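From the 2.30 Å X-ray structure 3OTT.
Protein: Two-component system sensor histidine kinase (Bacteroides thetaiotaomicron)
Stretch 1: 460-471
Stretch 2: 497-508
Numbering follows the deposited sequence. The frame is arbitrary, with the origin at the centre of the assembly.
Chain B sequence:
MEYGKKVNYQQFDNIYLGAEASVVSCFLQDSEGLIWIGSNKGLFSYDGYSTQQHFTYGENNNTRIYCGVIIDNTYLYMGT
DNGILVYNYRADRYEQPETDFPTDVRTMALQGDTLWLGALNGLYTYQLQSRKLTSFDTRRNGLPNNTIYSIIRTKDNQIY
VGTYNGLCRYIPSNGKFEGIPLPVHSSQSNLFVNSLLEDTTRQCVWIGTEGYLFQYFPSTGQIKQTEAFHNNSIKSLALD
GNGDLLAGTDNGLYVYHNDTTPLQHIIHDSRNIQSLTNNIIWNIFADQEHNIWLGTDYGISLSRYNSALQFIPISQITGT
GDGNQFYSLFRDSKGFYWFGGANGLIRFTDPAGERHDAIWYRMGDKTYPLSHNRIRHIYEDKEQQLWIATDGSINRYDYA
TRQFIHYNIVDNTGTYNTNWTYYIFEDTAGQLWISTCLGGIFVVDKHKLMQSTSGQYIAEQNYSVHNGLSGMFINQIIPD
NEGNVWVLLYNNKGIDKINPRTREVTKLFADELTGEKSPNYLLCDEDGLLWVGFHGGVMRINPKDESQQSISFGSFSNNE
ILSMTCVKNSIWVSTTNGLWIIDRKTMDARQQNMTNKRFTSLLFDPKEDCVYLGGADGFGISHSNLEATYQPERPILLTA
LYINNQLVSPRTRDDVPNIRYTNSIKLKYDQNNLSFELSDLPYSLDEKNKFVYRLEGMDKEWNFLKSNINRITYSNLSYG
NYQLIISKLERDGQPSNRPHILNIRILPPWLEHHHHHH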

# COMPACT_ATOMS: atom_id res chain seq x y z
N GLU B 460 41.19 7.33 18.60
CA GLU B 460 42.53 7.91 18.75
C GLU B 460 42.45 9.35 19.33
O GLU B 460 43.28 9.74 20.14
N GLN B 461 41.46 10.12 18.89
CA GLN B 461 41.38 11.53 19.26
C GLN B 461 39.94 11.89 19.49
O GLN B 461 39.03 11.32 18.85
N ASN B 462 39.74 12.92 20.31
CA ASN B 462 38.38 13.47 20.53
C ASN B 462 38.54 14.95 20.67
O ASN B 462 39.51 15.43 21.23
N TYR B 463 37.66 15.72 20.04
CA TYR B 463 37.66 17.18 20.23
C TYR B 463 36.42 17.50 21.08
O TYR B 463 35.32 17.06 20.73
N SER B 464 36.56 18.33 22.12
CA SER B 464 35.42 18.67 22.96
C SER B 464 35.54 20.08 23.59
O SER B 464 36.51 20.80 23.32
N VAL B 465 34.62 20.42 24.50
CA VAL B 465 34.70 21.68 25.24
C VAL B 465 36.01 21.80 26.05
O VAL B 465 36.43 22.92 26.31
N HIS B 466 36.65 20.69 26.43
CA HIS B 466 37.92 20.72 27.18
C HIS B 466 39.20 20.99 26.36
O HIS B 466 40.19 21.47 26.89
N ASN B 467 39.18 20.71 25.06
CA ASN B 467 40.38 21.00 24.27
C ASN B 467 40.14 21.95 23.05
O ASN B 467 40.81 21.82 22.03
N GLY B 468 39.21 22.90 23.18
CA GLY B 468 39.08 24.03 22.26
C GLY B 468 37.71 24.20 21.60
O GLY B 468 37.40 25.28 21.14
N LEU B 469 36.89 23.17 21.52
CA LEU B 469 35.54 23.39 20.93
C LEU B 469 34.66 24.33 21.73
O LEU B 469 34.83 24.48 22.92
N SER B 470 33.76 24.98 21.01
CA SER B 470 32.79 25.95 21.54
C SER B 470 31.59 25.31 22.20
O SER B 470 30.78 26.04 22.77
N GLY B 471 31.46 23.99 22.08
CA GLY B 471 30.28 23.23 22.54
C GLY B 471 30.37 21.75 22.18
O GLY B 471 31.33 21.32 21.53
N LYS B 497 37.13 26.43 13.62
CA LYS B 497 38.11 26.02 12.64
C LYS B 497 39.14 25.19 13.39
O LYS B 497 39.77 25.68 14.34
N ILE B 498 39.27 23.92 12.99
CA ILE B 498 40.29 23.05 13.51
C ILE B 498 41.49 22.86 12.55
O ILE B 498 41.33 22.57 11.35
N ASN B 499 42.68 23.04 13.07
CA ASN B 499 43.88 22.68 12.35
C ASN B 499 44.27 21.33 12.92
O ASN B 499 44.76 21.24 14.03
N PRO B 500 43.99 20.26 12.18
CA PRO B 500 44.16 18.90 12.63
C PRO B 500 45.62 18.53 12.96
O PRO B 500 45.83 17.59 13.71
N ARG B 501 46.59 19.27 12.41
CA ARG B 501 48.01 18.97 12.61
C ARG B 501 48.52 19.50 13.94
O ARG B 501 49.23 18.79 14.63
N THR B 502 48.14 20.72 14.31
CA THR B 502 48.52 21.31 15.61
C THR B 502 47.41 21.08 16.66
O THR B 502 47.64 21.19 17.86
N ARG B 503 46.19 20.81 16.20
CA ARG B 503 45.06 20.56 17.04
C ARG B 503 44.50 21.87 17.59
O ARG B 503 43.66 21.86 18.50
N GLU B 504 44.99 22.98 17.05
CA GLU B 504 44.47 24.28 17.42
C GLU B 504 43.03 24.45 16.89
O GLU B 504 42.72 24.10 15.72
N VAL B 505 42.18 25.02 17.75
CA VAL B 505 40.79 25.36 17.45
C VAL B 505 40.55 26.86 17.54
O VAL B 505 40.77 27.46 18.58
N THR B 506 40.06 27.45 16.45
CA THR B 506 39.77 28.87 16.48
C THR B 506 38.25 29.14 16.18
O THR B 506 37.68 28.49 15.31
N LYS B 507 37.65 30.09 16.88
CA LYS B 507 36.26 30.45 16.67
C LYS B 507 36.23 31.63 15.76
O LYS B 507 36.74 32.66 16.16
N LEU B 508 35.62 31.52 14.57
CA LEU B 508 35.60 32.63 13.62
C LEU B 508 34.18 33.15 13.22
O LEU B 508 33.22 32.42 13.32

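Stretch 2 is a hairpin whose two strands pair with each other, and its side chains meet a strand, a turn and a loop of stretch 1. Lys497 lies out of reach of stretch 1. Ile498 points toward it, with chi1 m and chi2 t. Its CD1 sits over one face of the Tyr463 ring, 4.2 Å from the ring centroid, a CH-pi contact. Its CG2 lies 3.7 Å from Tyr463 CZ. Tyr463 itself points toward stretch 2 with chi1 m.

Asn499 points away. Its OD1 accepts hydrogen bonds from Arg501 N (3.0 Å) and Thr502 N (3.3 Å), which tie down the hairpin turn. Pro500 is sideways, and its CA lies 4.0 Å from Tyr463 OH. Arg501 and Thr502 point away and make no contact.

Arg503 has the largest area covered by stretch 1. Its CA-to-CB bond is sideways, but an m, t, p side chain brings the guanidinium nearer. NH2 donates to Asn462 O at 3.1 Å, and NE makes a weak hydrogen bond to Tyr463 OH at 3.2 Å. The group also covers the Tyr463 face opposite Ile498, as an off-centre cation-pi contact with Arg503 CZ 4.4 Å from the centroid of the Tyr463 ring. Gln461 NE2 lies over one guanidinium face, 3.8 Å from Arg503 NE. Asn462 O is shared, because Asn467 ND2 also donates to it at 2.9 Å.

Glu504 points away. Val505 points toward stretch 1 with chi1 t. Its CG2 lies 4.2 Å from Tyr463 CD2, and its CG1 is 4.2 Å from Leu469 CD2. Gly468 packs close here: its O is 3.4 Å from Val505 CG1, and a CB on Gly468 would clash with Val505 CG2.

Thr506 points away. Lys507 starts sideways, but its end comes nearer, and NZ donates to Ser470 OG at 2.7 Å. Leu508 is out of reach.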

# COMPACT_ATOMS: atom_id res chain seq x y z
CB GLU B 460 43.28 7.90 17.40
CG GLU B 460 43.89 6.51 16.96
CD GLU B 460 42.86 5.45 16.51
OE1 GLU B 460 41.67 5.71 16.31
OE2 GLU B 460 43.24 4.28 16.38
CB GLN B 461 41.93 12.47 18.16
CG GLN B 461 43.45 12.32 17.83
CD GLN B 461 44.00 13.36 16.77
OE1 GLN B 461 43.31 13.73 15.82
NE2 GLN B 461 45.23 13.81 16.96
CB ASN B 462 37.68 12.76 21.73
CG ASN B 462 36.33 13.44 22.17
OD1 ASN B 462 36.26 14.08 23.25
ND2 ASN B 462 35.26 13.27 21.36
CB TYR B 463 37.60 17.91 18.87
CG TYR B 463 38.92 17.96 18.13
CD1 TYR B 463 39.24 17.03 17.14
CD2 TYR B 463 39.89 18.93 18.46
CE1 TYR B 463 40.48 17.07 16.47
CE2 TYR B 463 41.12 18.94 17.84
CZ TYR B 463 41.40 18.02 16.84
OH TYR B 463 42.62 18.11 16.22
CB SER B 464 35.34 17.66 24.07
OG SER B 464 36.44 17.85 24.92
CB VAL B 465 33.41 21.95 26.12
CG1 VAL B 465 33.50 23.28 26.82
CG2 VAL B 465 32.24 22.10 25.27
CB HIS B 466 38.11 19.44 28.02
CG HIS B 466 36.97 19.18 28.97
ND1 HIS B 466 36.17 18.05 28.88
CD2 HIS B 466 36.46 19.93 29.98
CE1 HIS B 466 35.24 18.11 29.82
NE2 HIS B 466 35.39 19.24 30.49
CB ASN B 467 41.13 19.68 23.90
CG ASN B 467 40.31 18.79 22.98
OD1 ASN B 467 39.26 19.20 22.51
ND2 ASN B 467 40.78 17.57 22.73
CB LEU B 469 34.76 22.11 20.72
CG LEU B 469 35.19 21.17 19.62
CD1 LEU B 469 34.15 20.08 19.58
CD2 LEU B 469 35.25 21.95 18.34
CB SER B 470 32.27 26.82 20.37
OG SER B 470 33.35 27.63 19.82
CB LYS B 497 38.78 27.21 11.95
CG LYS B 497 39.94 26.77 10.99
CD LYS B 497 40.67 27.89 10.19
CE LYS B 497 41.53 28.78 11.07
NZ LYS B 497 42.89 28.30 11.16
CB ILE B 498 39.73 21.65 13.80
CG1 ILE B 498 38.58 21.73 14.76
CG2 ILE B 498 40.85 20.73 14.39
CD1 ILE B 498 37.92 20.44 14.94
CB ASN B 499 44.96 23.74 12.51
CG ASN B 499 46.26 23.36 11.84
OD1 ASN B 499 46.62 22.18 11.79
ND2 ASN B 499 47.00 24.38 11.35
CB PRO B 500 43.67 18.05 11.43
CG PRO B 500 43.73 18.94 10.28
CD PRO B 500 43.69 20.35 10.75
CB ARG B 501 48.85 19.51 11.44
CG ARG B 501 48.64 18.69 10.10
CD ARG B 501 49.04 19.48 8.81
NE ARG B 501 48.70 20.92 8.85
CZ ARG B 501 47.54 21.44 8.49
NH1 ARG B 501 46.55 20.68 8.03
NH2 ARG B 501 47.37 22.75 8.58
CB THR B 502 48.74 22.83 15.48
OG1 THR B 502 47.60 23.40 14.84
CG2 THR B 502 50.00 23.18 14.62
CB ARG B 503 45.40 19.60 18.19
CG ARG B 503 45.88 18.23 17.72
CD ARG B 503 45.59 17.19 18.78
NE ARG B 503 44.14 16.96 18.85
CZ ARG B 503 43.49 16.36 19.86
NH1 ARG B 503 44.14 15.92 20.94
NH2 ARG B 503 42.16 16.21 19.77
CB GLU B 504 45.37 25.38 16.84
CG GLU B 504 45.03 26.76 17.42
CD GLU B 504 45.69 27.95 16.68
OE1 GLU B 504 46.90 27.88 16.30
OE2 GLU B 504 44.97 28.96 16.51
CB VAL B 505 39.83 24.66 18.42
CG1 VAL B 505 38.37 24.79 17.91
CG2 VAL B 505 40.23 23.16 18.59
CB THR B 506 40.61 29.61 15.44
OG1 THR B 506 41.96 29.16 15.51
CG2 THR B 506 40.58 31.13 15.73
CB LYS B 507 35.58 30.86 17.98
CG LYS B 507 34.14 31.38 17.80
CD LYS B 507 33.52 31.85 19.14
CE LYS B 507 33.02 30.69 19.99
NZ LYS B 507 31.99 29.93 19.24
CB LEU B 508 36.36 32.24 12.35
CG LEU B 508 37.89 32.10 12.47
CD1 LEU B 508 38.32 31.27 11.27
CD2 LEU B 508 38.62 33.46 12.53